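Long-range contacts in nucleoside diphosphate kinase family protein (Babesia bovis, PDB 3JS9), which probably catalyses phosphate transfer from nucleoside triphosphates to nucleoside diphosphates with magnesium, through a phosphohistidine intermediate: residues Y13-P18 with G76-M81; K17-Q22 with F119-A124; A42-H47 with L137-E142; P48-V53 with L69-S74. All coordinates share one frame; numbering follows the deposited sequence.

Contact 1 (Y13-P18 with G76-M81); sequences YIMVKP and GPVFCM. With SO4 (sulfate ion), chain G.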
# COMPACT_ATOMS: atom_id res chain seq x y z
N TYR A 13 -19.28 -17.55 -0.46
CA TYR A 13 -19.37 -16.92 -1.75
C TYR A 13 -19.17 -15.42 -1.55
O TYR A 13 -19.85 -14.80 -0.72
CB TYR A 13 -20.71 -17.25 -2.41
CG TYR A 13 -20.89 -16.51 -3.70
CD1 TYR A 13 -20.09 -16.81 -4.80
CD2 TYR A 13 -21.82 -15.46 -3.81
CE1 TYR A 13 -20.21 -16.09 -5.99
CE2 TYR A 13 -21.95 -14.74 -5.00
CZ TYR A 13 -21.14 -15.07 -6.09
OH TYR A 13 -21.25 -14.37 -7.28
N ILE A 14 -18.22 -14.86 -2.29
CA ILE A 14 -17.92 -13.43 -2.19
C ILE A 14 -18.08 -12.82 -3.60
O ILE A 14 -17.55 -13.35 -4.58
CB ILE A 14 -16.44 -13.17 -1.62
CG1 ILE A 14 -16.15 -13.91 -0.29
CG2 ILE A 14 -16.06 -11.66 -1.58
CD1 ILE A 14 -16.87 -13.42 1.02
N MET A 15 -18.77 -11.68 -3.70
CA MET A 15 -19.05 -11.12 -5.01
C MET A 15 -18.84 -9.60 -5.08
O MET A 15 -19.49 -8.80 -4.38
CB MET A 15 -20.47 -11.49 -5.46
CG MET A 15 -20.82 -10.96 -6.85
SD MET A 15 -22.47 -11.41 -7.50
CE MET A 15 -23.52 -10.86 -6.13
N VAL A 16 -17.90 -9.19 -5.92
CA VAL A 16 -17.75 -7.77 -6.18
C VAL A 16 -18.93 -7.37 -7.06
O VAL A 16 -19.11 -7.95 -8.15
CB VAL A 16 -16.44 -7.44 -6.91
CG1 VAL A 16 -16.29 -5.92 -7.08
CG2 VAL A 16 -15.29 -8.03 -6.15
N LYS A 17 -19.71 -6.39 -6.60
CA LYS A 17 -20.93 -6.01 -7.29
C LYS A 17 -20.60 -4.92 -8.29
O LYS A 17 -19.46 -4.42 -8.31
CB LYS A 17 -21.94 -5.49 -6.28
CG LYS A 17 -22.43 -6.47 -5.23
CD LYS A 17 -23.34 -5.68 -4.33
CE LYS A 17 -23.69 -6.38 -3.06
NZ LYS A 17 -24.58 -5.40 -2.33
N PRO A 18 -21.59 -4.52 -9.12
CA PRO A 18 -21.24 -3.57 -10.19
C PRO A 18 -20.57 -2.28 -9.73
O PRO A 18 -19.72 -1.76 -10.47
CB PRO A 18 -22.60 -3.27 -10.85
CG PRO A 18 -23.35 -4.57 -10.69
CD PRO A 18 -22.94 -5.10 -9.32
N GLY A 76 -24.99 -5.96 -14.40
CA GLY A 76 -23.60 -6.29 -14.15
C GLY A 76 -22.65 -5.16 -14.47
O GLY A 76 -23.05 -3.97 -14.52
N PRO A 77 -21.37 -5.50 -14.66
CA PRO A 77 -20.75 -6.80 -14.48
C PRO A 77 -20.49 -7.08 -12.99
O PRO A 77 -20.59 -6.16 -12.16
CB PRO A 77 -19.42 -6.64 -15.21
CG PRO A 77 -19.14 -5.20 -15.11
CD PRO A 77 -20.41 -4.48 -15.12
N VAL A 78 -20.18 -8.33 -12.65
CA VAL A 78 -19.82 -8.68 -11.28
C VAL A 78 -18.58 -9.53 -11.27
O VAL A 78 -18.25 -10.13 -12.29
CB VAL A 78 -21.00 -9.41 -10.51
CG1 VAL A 78 -22.26 -8.55 -10.53
CG2 VAL A 78 -21.27 -10.82 -11.09
N PHE A 79 -17.88 -9.61 -10.13
CA PHE A 79 -16.76 -10.53 -10.03
C PHE A 79 -17.02 -11.53 -8.93
O PHE A 79 -17.19 -11.15 -7.78
CB PHE A 79 -15.45 -9.78 -9.85
CG PHE A 79 -14.22 -10.66 -9.83
CD1 PHE A 79 -13.75 -11.19 -8.64
CD2 PHE A 79 -13.52 -10.93 -11.00
CE1 PHE A 79 -12.62 -11.99 -8.63
CE2 PHE A 79 -12.39 -11.75 -10.99
CZ PHE A 79 -11.94 -12.28 -9.83
N CYS A 80 -17.05 -12.82 -9.30
CA CYS A 80 -17.48 -13.92 -8.43
C CYS A 80 -16.30 -14.67 -7.89
O CYS A 80 -15.37 -14.95 -8.65
CB CYS A 80 -18.32 -14.93 -9.21
SG CYS A 80 -19.67 -14.24 -10.22
N MET A 81 -16.36 -15.06 -6.61
CA MET A 81 -15.30 -15.83 -5.94
C MET A 81 -15.89 -16.81 -4.96
O MET A 81 -16.97 -16.55 -4.42
CB MET A 81 -14.33 -14.92 -5.17
CG MET A 81 -13.52 -13.97 -6.05
SD MET A 81 -12.84 -12.67 -5.03
CE MET A 81 -14.20 -11.46 -4.95
S SO4 G . -26.02 -8.23 -0.58
O1 SO4 G . -25.15 -8.79 0.46
O2 SO4 G . -27.39 -8.38 -0.16
O3 SO4 G . -25.92 -8.83 -1.93
O4 SO4 G . -25.65 -6.84 -0.65

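Contact 2 (K17-Q22 with F119-A124); sequences KPDGVQ and FNIVHA. With SO4 (sulfate ion), chain G.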
# COMPACT_ATOMS: atom_id res chain seq x y z
N LYS A 17 -19.71 -6.39 -6.60
CA LYS A 17 -20.93 -6.01 -7.29
C LYS A 17 -20.60 -4.92 -8.29
O LYS A 17 -19.46 -4.42 -8.31
CB LYS A 17 -21.94 -5.49 -6.28
CG LYS A 17 -22.43 -6.47 -5.23
CD LYS A 17 -23.34 -5.68 -4.33
CE LYS A 17 -23.69 -6.38 -3.06
NZ LYS A 17 -24.58 -5.40 -2.33
N PRO A 18 -21.59 -4.52 -9.12
CA PRO A 18 -21.24 -3.57 -10.19
C PRO A 18 -20.57 -2.28 -9.73
O PRO A 18 -19.72 -1.76 -10.47
CB PRO A 18 -22.60 -3.27 -10.85
CG PRO A 18 -23.35 -4.57 -10.69
CD PRO A 18 -22.94 -5.10 -9.32
N ASP A 19 -20.95 -1.74 -8.57
CA ASP A 19 -20.35 -0.50 -8.08
C ASP A 19 -18.87 -0.77 -7.73
O ASP A 19 -17.99 0.04 -8.06
CB ASP A 19 -21.16 0.11 -6.92
CG ASP A 19 -21.42 -0.89 -5.78
OD1 ASP A 19 -21.86 -2.02 -6.08
OD2 ASP A 19 -21.18 -0.56 -4.60
N GLY A 20 -18.59 -1.93 -7.11
CA GLY A 20 -17.20 -2.36 -6.90
C GLY A 20 -16.39 -2.35 -8.21
O GLY A 20 -15.26 -1.83 -8.27
N VAL A 21 -16.99 -2.88 -9.28
CA VAL A 21 -16.27 -3.04 -10.52
C VAL A 21 -16.02 -1.71 -11.19
O VAL A 21 -14.90 -1.45 -11.65
CB VAL A 21 -16.98 -4.00 -11.49
CG1 VAL A 21 -16.31 -3.98 -12.88
CG2 VAL A 21 -17.03 -5.45 -10.90
N GLN A 22 -17.04 -0.86 -11.22
CA GLN A 22 -16.94 0.48 -11.82
C GLN A 22 -15.91 1.33 -11.09
O GLN A 22 -15.28 2.21 -11.67
CB GLN A 22 -18.30 1.22 -11.82
CG GLN A 22 -19.35 0.56 -12.66
CD GLN A 22 -19.30 0.98 -14.13
OE1 GLN A 22 -18.55 1.89 -14.53
NE2 GLN A 22 -20.11 0.33 -14.94
N PHE A 119 -24.94 0.94 -2.37
CA PHE A 119 -23.68 0.87 -3.12
C PHE A 119 -22.57 0.40 -2.20
O PHE A 119 -21.58 1.09 -1.98
CB PHE A 119 -23.35 2.22 -3.75
CG PHE A 119 -24.33 2.65 -4.80
CD1 PHE A 119 -24.49 1.90 -5.98
CD2 PHE A 119 -25.11 3.80 -4.64
CE1 PHE A 119 -25.40 2.31 -6.99
CE2 PHE A 119 -26.02 4.22 -5.63
CZ PHE A 119 -26.16 3.48 -6.81
N ASN A 120 -22.74 -0.81 -1.68
CA ASN A 120 -21.85 -1.30 -0.66
C ASN A 120 -20.83 -2.31 -1.18
O ASN A 120 -20.37 -3.21 -0.44
CB ASN A 120 -22.63 -1.79 0.55
CG ASN A 120 -23.51 -2.99 0.25
OD1 ASN A 120 -23.71 -3.38 -0.92
ND2 ASN A 120 -24.03 -3.59 1.32
N ILE A 121 -20.50 -2.13 -2.47
CA ILE A 121 -19.28 -2.66 -3.09
C ILE A 121 -19.28 -4.17 -3.35
O ILE A 121 -18.87 -4.62 -4.44
CB ILE A 121 -17.98 -2.38 -2.25
CG1 ILE A 121 -17.91 -0.93 -1.70
CG2 ILE A 121 -16.72 -2.82 -3.04
CD1 ILE A 121 -17.98 0.07 -2.70
N VAL A 122 -19.67 -4.96 -2.34
CA VAL A 122 -19.31 -6.36 -2.34
C VAL A 122 -20.33 -7.16 -1.55
O VAL A 122 -20.90 -6.65 -0.58
CB VAL A 122 -17.89 -6.55 -1.71
CG1 VAL A 122 -17.93 -6.21 -0.20
CG2 VAL A 122 -17.38 -7.97 -1.90
N HIS A 123 -20.55 -8.41 -1.95
CA HIS A 123 -21.45 -9.30 -1.22
C HIS A 123 -20.61 -10.37 -0.54
O HIS A 123 -19.67 -10.90 -1.16
CB HIS A 123 -22.48 -9.98 -2.16
CG HIS A 123 -23.05 -11.25 -1.60
ND1 HIS A 123 -24.20 -11.28 -0.85
CD2 HIS A 123 -22.56 -12.51 -1.59
CE1 HIS A 123 -24.41 -12.51 -0.41
NE2 HIS A 123 -23.44 -13.28 -0.86
N ALA A 124 -20.95 -10.71 0.69
CA ALA A 124 -20.40 -11.92 1.33
C ALA A 124 -21.52 -12.78 1.82
O ALA A 124 -22.53 -12.28 2.23
CB ALA A 124 -19.44 -11.57 2.50
S SO4 G . -26.02 -8.23 -0.58
O1 SO4 G . -25.15 -8.79 0.46
O2 SO4 G . -27.39 -8.38 -0.16
O3 SO4 G . -25.92 -8.83 -1.93
O4 SO4 G . -25.65 -6.84 -0.65
O HOH W 1 -24.18 -2.67 -4.25

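Contact 3 (A42-H47 with L137-E142); sequences AAKFEH and LWFTPE. With SO4 (sulfate ion), chain D.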
# COMPACT_ATOMS: atom_id res chain seq x y z
N ALA A 42 -12.48 -20.67 -6.53
CA ALA A 42 -13.13 -20.35 -7.80
C ALA A 42 -13.26 -18.85 -7.96
O ALA A 42 -13.45 -18.12 -6.96
CB ALA A 42 -14.52 -20.98 -7.88
N ALA A 43 -13.15 -18.39 -9.19
CA ALA A 43 -13.30 -16.97 -9.45
C ALA A 43 -13.64 -16.83 -10.91
O ALA A 43 -13.16 -17.64 -11.71
CB ALA A 43 -11.99 -16.24 -9.15
N LYS A 44 -14.45 -15.83 -11.26
CA LYS A 44 -14.69 -15.44 -12.66
C LYS A 44 -15.36 -14.06 -12.77
O LYS A 44 -16.19 -13.71 -11.95
CB LYS A 44 -15.59 -16.46 -13.38
CG LYS A 44 -16.92 -16.69 -12.68
CD LYS A 44 -17.78 -17.67 -13.41
CE LYS A 44 -19.03 -18.01 -12.63
NZ LYS A 44 -19.67 -19.28 -13.16
N PHE A 45 -15.00 -13.31 -13.81
CA PHE A 45 -15.66 -12.06 -14.16
C PHE A 45 -16.88 -12.47 -15.02
O PHE A 45 -16.75 -13.32 -15.88
CB PHE A 45 -14.67 -11.24 -15.01
CG PHE A 45 -15.07 -9.80 -15.24
CD1 PHE A 45 -15.58 -9.00 -14.19
CD2 PHE A 45 -14.90 -9.22 -16.49
CE1 PHE A 45 -15.91 -7.69 -14.39
CE2 PHE A 45 -15.24 -7.87 -16.72
CZ PHE A 45 -15.74 -7.10 -15.67
N GLU A 46 -18.04 -11.89 -14.80
CA GLU A 46 -19.21 -12.21 -15.62
C GLU A 46 -20.31 -11.14 -15.67
O GLU A 46 -20.38 -10.22 -14.82
CB GLU A 46 -19.83 -13.54 -15.21
CG GLU A 46 -20.86 -13.45 -14.14
CD GLU A 46 -21.47 -14.80 -13.84
OE1 GLU A 46 -20.99 -15.83 -14.39
OE2 GLU A 46 -22.42 -14.86 -13.04
N HIS A 47 -21.14 -11.27 -16.70
CA HIS A 47 -22.43 -10.60 -16.80
C HIS A 47 -23.48 -11.64 -16.40
O HIS A 47 -23.79 -12.53 -17.16
CB HIS A 47 -22.63 -10.17 -18.25
CG HIS A 47 -23.88 -9.38 -18.49
ND1 HIS A 47 -23.88 -8.20 -19.21
CD2 HIS A 47 -25.17 -9.60 -18.12
CE1 HIS A 47 -25.11 -7.72 -19.25
NE2 HIS A 47 -25.91 -8.55 -18.60
N LEU A 137 -24.93 -22.12 -6.80
CA LEU A 137 -25.68 -21.28 -7.73
C LEU A 137 -24.81 -20.46 -8.71
O LEU A 137 -25.13 -20.36 -9.88
CB LEU A 137 -26.59 -20.33 -6.96
CG LEU A 137 -27.31 -19.22 -7.74
CD1 LEU A 137 -28.34 -19.81 -8.70
CD2 LEU A 137 -27.98 -18.24 -6.80
N TRP A 138 -23.71 -19.88 -8.24
CA TRP A 138 -22.92 -18.98 -9.10
C TRP A 138 -21.81 -19.69 -9.92
O TRP A 138 -21.32 -19.18 -10.94
CB TRP A 138 -22.35 -17.83 -8.26
CG TRP A 138 -23.39 -16.87 -7.78
CD1 TRP A 138 -24.11 -16.94 -6.60
CD2 TRP A 138 -23.87 -15.71 -8.49
NE1 TRP A 138 -24.97 -15.86 -6.53
CE2 TRP A 138 -24.84 -15.10 -7.66
CE3 TRP A 138 -23.53 -15.10 -9.70
CZ2 TRP A 138 -25.48 -13.92 -8.03
CZ3 TRP A 138 -24.16 -13.92 -10.07
CH2 TRP A 138 -25.14 -13.35 -9.24
N PHE A 139 -21.43 -20.87 -9.46
CA PHE A 139 -20.33 -21.61 -10.07
C PHE A 139 -20.75 -23.04 -10.39
O PHE A 139 -21.31 -23.74 -9.53
CB PHE A 139 -19.16 -21.66 -9.08
CG PHE A 139 -18.32 -20.39 -9.06
CD1 PHE A 139 -18.44 -19.48 -8.01
CD2 PHE A 139 -17.39 -20.13 -10.06
CE1 PHE A 139 -17.65 -18.34 -7.99
CE2 PHE A 139 -16.59 -18.99 -10.02
CZ PHE A 139 -16.73 -18.10 -8.99
N THR A 140 -20.47 -23.50 -11.59
CA THR A 140 -20.70 -24.91 -11.90
C THR A 140 -19.57 -25.67 -11.21
O THR A 140 -18.51 -25.11 -11.00
CB THR A 140 -20.68 -25.19 -13.43
OG1 THR A 140 -19.36 -24.97 -13.95
CG2 THR A 140 -21.62 -24.26 -14.16
N PRO A 141 -19.78 -26.94 -10.87
CA PRO A 141 -18.71 -27.74 -10.20
C PRO A 141 -17.38 -27.92 -10.97
O PRO A 141 -16.36 -28.15 -10.35
CB PRO A 141 -19.37 -29.11 -9.96
CG PRO A 141 -20.59 -29.14 -10.83
CD PRO A 141 -21.02 -27.72 -11.07
N GLU A 142 -17.36 -27.81 -12.29
CA GLU A 142 -16.10 -27.88 -13.03
C GLU A 142 -15.26 -26.60 -12.85
O GLU A 142 -14.09 -26.54 -13.25
CB GLU A 142 -16.34 -28.19 -14.52
CG GLU A 142 -17.50 -27.41 -15.16
CD GLU A 142 -18.93 -28.06 -14.95
OE1 GLU A 142 -19.14 -28.97 -14.10
OE2 GLU A 142 -19.88 -27.65 -15.68
S SO4 D . -28.70 -6.05 -19.49
O1 SO4 D . -29.25 -5.34 -18.33
O2 SO4 D . -28.39 -7.41 -19.04
O3 SO4 D . -29.68 -6.06 -20.57
O4 SO4 D . -27.52 -5.36 -20.01
O HOH W 2 -23.23 -17.55 -12.91

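Contact 4 (P48-V53 with L69-S74); sequences PTMDVV and LCDFIS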
# COMPACT_ATOMS: atom_id res chain seq x y z
N PRO A 48 -24.03 -11.53 -15.20
CA PRO A 48 -24.99 -12.53 -14.70
C PRO A 48 -26.32 -12.54 -15.50
O PRO A 48 -26.67 -11.54 -16.15
CB PRO A 48 -25.30 -12.07 -13.28
CG PRO A 48 -24.50 -10.85 -13.05
CD PRO A 48 -24.05 -10.32 -14.38
N THR A 49 -27.03 -13.67 -15.45
CA THR A 49 -28.36 -13.78 -16.06
C THR A 49 -29.40 -13.39 -15.05
O THR A 49 -29.20 -13.59 -13.84
CB THR A 49 -28.69 -15.23 -16.54
OG1 THR A 49 -28.69 -16.11 -15.40
CG2 THR A 49 -27.69 -15.70 -17.59
N MET A 50 -30.53 -12.87 -15.53
CA MET A 50 -31.61 -12.54 -14.61
C MET A 50 -32.04 -13.73 -13.72
O MET A 50 -32.30 -13.54 -12.55
CB MET A 50 -32.81 -11.91 -15.32
CG MET A 50 -33.92 -11.41 -14.36
SD MET A 50 -33.49 -9.97 -13.29
CE MET A 50 -33.49 -8.67 -14.53
N ASP A 51 -32.06 -14.95 -14.27
CA ASP A 51 -32.53 -16.10 -13.50
C ASP A 51 -31.65 -16.40 -12.29
O ASP A 51 -32.17 -16.78 -11.22
CB ASP A 51 -32.63 -17.37 -14.36
CG ASP A 51 -33.46 -17.18 -15.61
OD1 ASP A 51 -32.84 -16.93 -16.68
OD2 ASP A 51 -34.72 -17.28 -15.52
N VAL A 52 -30.33 -16.26 -12.46
CA VAL A 52 -29.37 -16.45 -11.38
C VAL A 52 -29.55 -15.35 -10.34
O VAL A 52 -29.63 -15.61 -9.13
CB VAL A 52 -27.90 -16.54 -11.91
CG1 VAL A 52 -26.88 -16.51 -10.79
CG2 VAL A 52 -27.70 -17.83 -12.74
N VAL A 53 -29.68 -14.12 -10.80
CA VAL A 53 -29.90 -13.03 -9.88
C VAL A 53 -31.20 -13.20 -9.09
O VAL A 53 -31.23 -12.98 -7.87
CB VAL A 53 -29.85 -11.62 -10.56
CG1 VAL A 53 -30.10 -10.53 -9.53
CG2 VAL A 53 -28.51 -11.42 -11.25
N LEU A 69 -33.46 -4.12 -7.72
CA LEU A 69 -32.30 -4.77 -7.15
C LEU A 69 -31.75 -5.82 -8.12
O LEU A 69 -30.56 -5.83 -8.42
CB LEU A 69 -32.69 -5.40 -5.81
CG LEU A 69 -31.71 -6.26 -5.02
CD1 LEU A 69 -30.38 -5.53 -4.71
CD2 LEU A 69 -32.39 -6.76 -3.74
N CYS A 70 -32.63 -6.70 -8.59
CA CYS A 70 -32.28 -7.69 -9.59
C CYS A 70 -31.75 -7.03 -10.85
O CYS A 70 -30.80 -7.53 -11.44
CB CYS A 70 -33.49 -8.57 -9.94
SG CYS A 70 -33.98 -9.75 -8.67
N ASP A 71 -32.36 -5.92 -11.27
CA ASP A 71 -31.94 -5.21 -12.49
C ASP A 71 -30.52 -4.66 -12.34
O ASP A 71 -29.74 -4.63 -13.29
CB ASP A 71 -32.89 -4.04 -12.82
CG ASP A 71 -34.26 -4.49 -13.36
OD1 ASP A 71 -34.44 -5.68 -13.72
OD2 ASP A 71 -35.17 -3.61 -13.43
N PHE A 72 -30.21 -4.23 -11.13
CA PHE A 72 -28.95 -3.58 -10.87
C PHE A 72 -27.80 -4.59 -11.00
O PHE A 72 -26.74 -4.31 -11.60
CB PHE A 72 -28.99 -2.96 -9.47
CG PHE A 72 -27.69 -2.42 -9.02
CD1 PHE A 72 -27.17 -1.25 -9.58
CD2 PHE A 72 -26.96 -3.08 -8.03
CE1 PHE A 72 -25.94 -0.77 -9.16
CE2 PHE A 72 -25.75 -2.59 -7.59
CZ PHE A 72 -25.23 -1.44 -8.15
N ILE A 73 -28.02 -5.78 -10.44
CA ILE A 73 -27.01 -6.81 -10.50
C ILE A 73 -26.91 -7.56 -11.83
O ILE A 73 -25.81 -7.81 -12.32
CB ILE A 73 -27.07 -7.71 -9.30
CG1 ILE A 73 -26.56 -6.87 -8.13
CG2 ILE A 73 -26.15 -8.91 -9.50
CD1 ILE A 73 -27.04 -7.29 -6.84
N SER A 74 -28.05 -7.86 -12.44
CA SER A 74 -28.05 -8.55 -13.72
C SER A 74 -27.48 -7.64 -14.83
O SER A 74 -26.84 -8.13 -15.78
CB SER A 74 -29.44 -9.10 -14.07
OG SER A 74 -30.32 -8.07 -14.50

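Contact 1 (Y13-P18 with G76-M81)
I14, V16, F79 and M81 join the two central strands of the four-stranded antiparallel sheet of a nucleoside diphosphate kinase. I14 with M81 and V16 with F79 are hydrogen-bonded pairs, and M15 with C80 between them is non-hydrogen-bonded. I14 N reaches M81 O at 3.0 Å, almost straight (169°) but from above the carbonyl plane. V16 N gives to F79 O at 2.8 Å, and F79 N returns the bond on a lone pair of V16 O. The CA-H of M15 adds a contact of 3.3 Å from M15 CA to F79 O.

With strand order 2-3-1-4, this sheet has the ferredoxin-like topology of the family, and its two faces carry different packing. On one, the M81 chain bends at its last torsion (chi3 -85°), which sets methyl CE 3.8 Å from V16 CG2 and 3.9 Å from I14 CG2; helix 26-36 covers this layer through F33, I29, I26 and L30. On the other face the rim of the Y13 ring comes up to C80, Y13 CE1 lying 3.9 Å from C80 CB, and W138 stacks on that ring. The M15 and V78 side chains cross obliquely, M15 SD 3.8 Å from V78 CG2. Where strand 10-16 ends and strand 78-85 begins, the P18 ring and the V78 side chain lie side by side, P18 CD 3.7 Å from V78 CG1; a cis peptide precedes P77.

Contact 2 (K17-Q22 with F119-A124)
K17 and D19 fasten the turn that starts helix 18-22 to the loop leading into strand 122-124. Two backbone N-H groups take part in this bonding. K17 N donates to I121 O at 2.9 Å, nearly straight (167°), while I121 N donates to D19 OD2 at 2.7 Å on the syn side of the carboxylate. A chi1 of 52° sets D19 CG between its own backbone N and carbonyl carbon; from there OD2 meets I121 N, in a turn where I121 has positive phi. A water lies 3.0 Å from the other oxygen, D19 OD1.

The charged end of K17 forms the second group. Its extended chain carries NZ to N120 OD1 at 2.6 Å, in the amide plane and on a lone pair, and T99 O holds the ND2 side of that amide. NZ also meets O4 of a sulfate ion, at a separation so short that its exact length is doubtful. H123 presents the edge of its ring to the same ion, with ND1 3.0 Å from sulfate O1, and E134 binds NE2. K17 and N120 are among the residues predicted to bind ATP, and H123 is the predicted phosphohistidine, so the sulfate plausibly marks a phosphate position.

Packing is modest: K17 CE rests 3.9 Å from H123 CB, and I121 O approaches G20 CA to 3.7 Å, a closeness that the missing side chain permits. Around this site, R110 bonds the carbonyls of N120 and V122, V122 packs on helix 88-96, I121 reaches I29 of helix 26-36, and H123 pairs with M15 in strand 10-16.

Contact 3 (A42-H47 with L137-E142)
A42 and F139 make the nearest backbone approach, CA to CA 7.7 Å, where the chain leaving helix 128-138 passes strand 39-46 without any main-chain pairing. A42, K44 and E46 all direct their CB atoms at this passing segment. The methyl of A42 sits over the F139 ring in a CH-pi contact: CB stands 3.6 Å from the centroid of the F139 ring and 14° off its normal, over the centre of one face. The K44 chain runs alongside the same ring, the two side chains heading opposite ways. Its CG, set between backbone N and carbonyl carbon (chi1 56°), lies 3.5 Å from F139 CE2, and the extended remainder takes NZ to W138 O, a bond of 2.8 Å in the carbonyl plane. Q143 OE1 is a second acceptor for this ammonium group, so the lysine grips the end of the helix and the chain that follows.

E46 approaches W138 at about a right angle. Its OE2 lies in the indole plane at the edge, 3.5 Å from W138 CE3, with the carboxylate turned 42° from the ring. A water bridges the pair, 2.8 Å from E46 OE2 and 3.2 Å from W138 O; within the strand, K44 NZ and E46 OE1 form a long salt bridge.

This is the helix-on-sheet layer of the ferredoxin-like fold, here at a strand that is outermost within its own chain. A43 and F45 of that strand make backbone hydrogen bonds to the second subunit, consistent with the dimer known in NDP kinases, in which edge strands of two subunits pair.

Contact 4 (P48-V53 with L69-S74)
P48 and S74 bring their CA atoms within 5.1 Å, and V53 and C70 theirs within 5.9 Å, as the first turn of helix 50-56 meets the later turns of helix 66-75. No hydrogen bond crosses. V53 lays its two methyls against three residues: CG1 lies 3.6 Å from C70 CA, and CG2 3.9 Å from I73 CG2 and also against S74 CB. M50, at the outer side, folds back at chi2 (68°) and chi3 (72°), so that its sulfur rests on C70, M50 SD to C70 CB 3.6 Å, while methyl CE meets two oxygens, S74 OG and D71 OD1, both at 3.2 Å. The S74 hydroxyl is tied to its own helix, OG to C70 O at 3.1 Å; S74 N reaches that carbonyl from the opposite face of its plane. P48 closes the inner end, its CG 3.4 Å from I73 O.

These helices form the hairpin that flanks the nucleotide cleft in NDP kinases. P48 and I73 lean on V78 of strand 78-85, V52 touches W138 and L137 of helix 128-138, and F72 packs on P18 and D19 and on W154 of the third subunit.

Overall arrangement
From the N terminus, strand 10-16 runs out through K17 and P18, which belong to both contact 1 and contact 2. The shorter loop, closed by contact 1 at 76-81, pairs the central strands; contact 2 returns later, at 119-124, and brings strand 122-124 and the predicted active-site histidine beside the same lysine. Contact 3 begins within both loops, at 42-47, and closes beyond them at 137-142, so it crosses both and ties the strand at the other side of the sheet to the last helix. Contact 4 is the local closure, a helical hairpin lying within the spans of the other three. It adjoins the helix end of contact 3 and the start of helix 18-22.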